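GH18 chiitnase (Pseudoalteromonas aurantia, PDB 6K7Z) is a family 18 chitinase that probably hydrolyses the beta-1,4 glycosidic bonds within chitin chains, acting as an endochitinase. Local coordinates at residues 156-161 with 184-189. Sequence-based numbering, arbitrary orientation.
Sequences PQPPYL and LNVQFY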
loop_
_atom_site.group_PDB
_atom_site.type_symbol
_atom_site.label_atom_id
_atom_site.label_comp_id
_atom_site.label_asym_id
_atom_site.label_seq_id
_atom_site.Cartn_x
_atom_site.Cartn_y
_atom_site.Cartn_z
ATOM N N PRO A 156 3.484 2.474 -4.255
ATOM C CA PRO A 156 4.542 3.336 -4.787
ATOM C C PRO A 156 4.291 4.810 -4.523
ATOM O O PRO A 156 3.164 5.270 -4.320
ATOM C CB PRO A 156 4.503 3.047 -6.288
ATOM C CG PRO A 156 3.080 2.686 -6.540
ATOM C CD PRO A 156 2.653 1.910 -5.336
ATOM N N GLN A 157 5.362 5.543 -4.546
ATOM C CA GLN A 157 5.325 6.996 -4.534
ATOM C C GLN A 157 5.333 7.528 -5.963
ATOM O O GLN A 157 5.755 6.828 -6.888
ATOM C CB GLN A 157 6.512 7.528 -3.742
ATOM C CG GLN A 157 6.422 7.121 -2.279
ATOM C CD GLN A 157 7.735 7.254 -1.559
ATOM O OE1 GLN A 157 8.230 8.363 -1.344
ATOM N NE2 GLN A 157 8.313 6.123 -1.181
ATOM N N PRO A 158 4.837 8.746 -6.179
ATOM C CA PRO A 158 4.616 9.236 -7.545
ATOM C C PRO A 158 5.864 9.178 -8.416
ATOM O O PRO A 158 5.756 8.806 -9.592
ATOM C CB PRO A 158 4.143 10.683 -7.328
ATOM C CG PRO A 158 3.393 10.612 -6.033
ATOM C CD PRO A 158 4.188 9.622 -5.179
ATOM N N PRO A 159 7.058 9.538 -7.914
ATOM C CA PRO A 159 8.230 9.490 -8.814
ATOM C C PRO A 159 8.473 8.115 -9.405
ATOM O O PRO A 159 9.031 8.008 -10.506
ATOM C CB PRO A 159 9.391 9.928 -7.913
ATOM C CG PRO A 159 8.757 10.792 -6.879
ATOM C CD PRO A 159 7.419 10.140 -6.613
ATOM N N TYR A 160 8.046 7.062 -8.708
ATOM C CA TYR A 160 8.246 5.703 -9.195
ATOM C C TYR A 160 7.489 5.431 -10.487
ATOM O O TYR A 160 7.835 4.479 -11.202
ATOM C CB TYR A 160 7.791 4.695 -8.149
ATOM C CG TYR A 160 8.528 4.695 -6.823
ATOM C CD1 TYR A 160 9.635 5.512 -6.587
ATOM C CD2 TYR A 160 8.095 3.870 -5.794
ATOM C CE1 TYR A 160 10.290 5.480 -5.355
ATOM C CE2 TYR A 160 8.741 3.829 -4.581
ATOM C CZ TYR A 160 9.827 4.636 -4.359
ATOM O OH TYR A 160 10.445 4.567 -3.133
ATOM N N LEU A 161 6.458 6.224 -10.782
ATOM C CA LEU A 161 5.524 5.985 -11.879
ATOM C C LEU A 161 5.632 7.024 -12.994
ATOM O O LEU A 161 4.823 7.012 -13.929
ATOM C CB LEU A 161 4.093 5.957 -11.338
ATOM C CG LEU A 161 3.776 4.773 -10.415
ATOM C CD1 LEU A 161 2.550 5.034 -9.555
ATOM C CD2 LEU A 161 3.595 3.505 -11.223
ATOM N N LEU A 184 -2.303 -0.388 -7.106
ATOM C CA LEU A 184 -1.222 0.408 -6.542
ATOM C C LEU A 184 -1.817 1.418 -5.576
ATOM O O LEU A 184 -2.725 2.164 -5.951
ATOM C CB LEU A 184 -0.467 1.162 -7.635
ATOM C CG LEU A 184 0.143 0.367 -8.783
ATOM C CD1 LEU A 184 0.824 1.331 -9.768
ATOM C CD2 LEU A 184 1.134 -0.676 -8.240
ATOM N N ASN A 185 -1.300 1.451 -4.349
ATOM C CA ASN A 185 -1.677 2.487 -3.380
ATOM C C ASN A 185 -0.685 3.632 -3.546
ATOM O O ASN A 185 0.366 3.649 -2.906
ATOM C CB ASN A 185 -1.643 1.939 -1.957
ATOM C CG ASN A 185 -2.655 0.820 -1.725
ATOM O OD1 ASN A 185 -3.831 0.944 -2.068
ATOM N ND2 ASN A 185 -2.192 -0.277 -1.125
ATOM N N VAL A 186 -0.997 4.587 -4.428
ATOM C CA VAL A 186 -0.058 5.671 -4.718
ATOM C C VAL A 186 -0.057 6.666 -3.559
ATOM O O VAL A 186 -1.105 7.197 -3.178
ATOM C CB VAL A 186 -0.403 6.376 -6.040
ATOM C CG1 VAL A 186 0.647 7.439 -6.347
ATOM C CG2 VAL A 186 -0.517 5.361 -7.188
ATOM N N GLN A 187 1.127 6.940 -3.005
ATOM C CA GLN A 187 1.256 7.834 -1.854
ATOM C C GLN A 187 1.421 9.264 -2.347
ATOM O O GLN A 187 2.533 9.747 -2.567
ATOM C CB GLN A 187 2.435 7.428 -0.978
ATOM C CG GLN A 187 2.476 5.960 -0.611
ATOM C CD GLN A 187 3.580 5.649 0.386
ATOM O OE1 GLN A 187 3.988 6.516 1.160
ATOM N NE2 GLN A 187 4.067 4.402 0.375
ATOM N N PHE A 188 0.301 9.974 -2.492
ATOM C CA PHE A 188 0.387 11.365 -2.902
ATOM C C PHE A 188 0.691 12.253 -1.699
ATOM O O PHE A 188 -0.033 13.217 -1.423
ATOM C CB PHE A 188 -0.904 11.801 -3.609
ATOM C CG PHE A 188 -1.060 11.218 -4.994
ATOM C CD1 PHE A 188 -0.237 11.638 -6.034
ATOM C CD2 PHE A 188 -2.010 10.229 -5.252
ATOM C CE1 PHE A 188 -0.371 11.110 -7.304
ATOM C CE2 PHE A 188 -2.156 9.699 -6.533
ATOM C CZ PHE A 188 -1.328 10.138 -7.561
ATOM N N TYR A 189 1.766 11.939 -0.988
ATOM C CA TYR A 189 2.217 12.736 0.143
ATOM C C TYR A 189 3.695 12.447 0.350
ATOM O O TYR A 189 4.251 11.512 -0.228
ATOM C CB TYR A 189 1.399 12.444 1.406
ATOM C CG TYR A 189 1.193 10.979 1.687
ATOM C CD1 TYR A 189 0.118 10.292 1.134
ATOM C CD2 TYR A 189 2.074 10.276 2.499
ATOM C CE1 TYR A 189 -0.076 8.943 1.382
ATOM C CE2 TYR A 189 1.886 8.933 2.760
ATOM C CZ TYR A 189 0.809 8.270 2.208
ATOM O OH TYR A 189 0.621 6.919 2.460
#
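Gln187 N donates to Pro156 O at 2.9 Å, a nearly straight hydrogen bond (162° at the hydrogen) with the donor 16° out of the carbonyl plane. The same oxygen receives a CA-H...O contact from Val186 CA at 3.3 Å, so two neighbouring residues of 184-189 converge on one acceptor. Proline suits the place: with no N-H to offer, it pairs through its carbonyl alone, and its CG and CD pack on Leu184, with CD also beside Asn185 O.

That ring crosses the Leu184 side chain at about a right angle, CD lying 3.9 Å from Leu184 CB. An alanine in place of Pro156 would probably open a gap beside Leu184 and leave the backbone at the start of the loop freer to turn. Leu161 meets Leu184 and Val186 tip to tip: CD2 lies 3.8 Å from Leu184 CD1, and CD1 is 3.9 Å from Val186 CG2. Branched Val186 serves two neighbours, because CG1, anti to the backbone N (chi1 -177°), covers one face of the Phe188 ring toward its rim while CG2 faces Leu161. The ring of Pro158 lies obliquely to Phe188, CG 3.8 Å from Phe188 CD1, while its CD rests 3.1 Å from Gln187 O.

The glutamines cross obliquely, a methylene of Gln157 (CG) against the carboxamide carbon CD of Gln187, and their long chains carry the amides to other partners. Gln187 NE2 bonds to Ala155 O and Glu117 OE2, whereas Gln157 OE1 accepts from Asn191 ND2.

In this TIM barrel, characteristic of family 18 glycosidases, the contact continues the parallel pairing of strands 151-154 and 183-187 into the loop that leads to helix 169-177. Tyr208 of helix 198-209 touches Pro158, Leu161 and Phe188, while strand 219-224 pairs with 183-187 along its other edge.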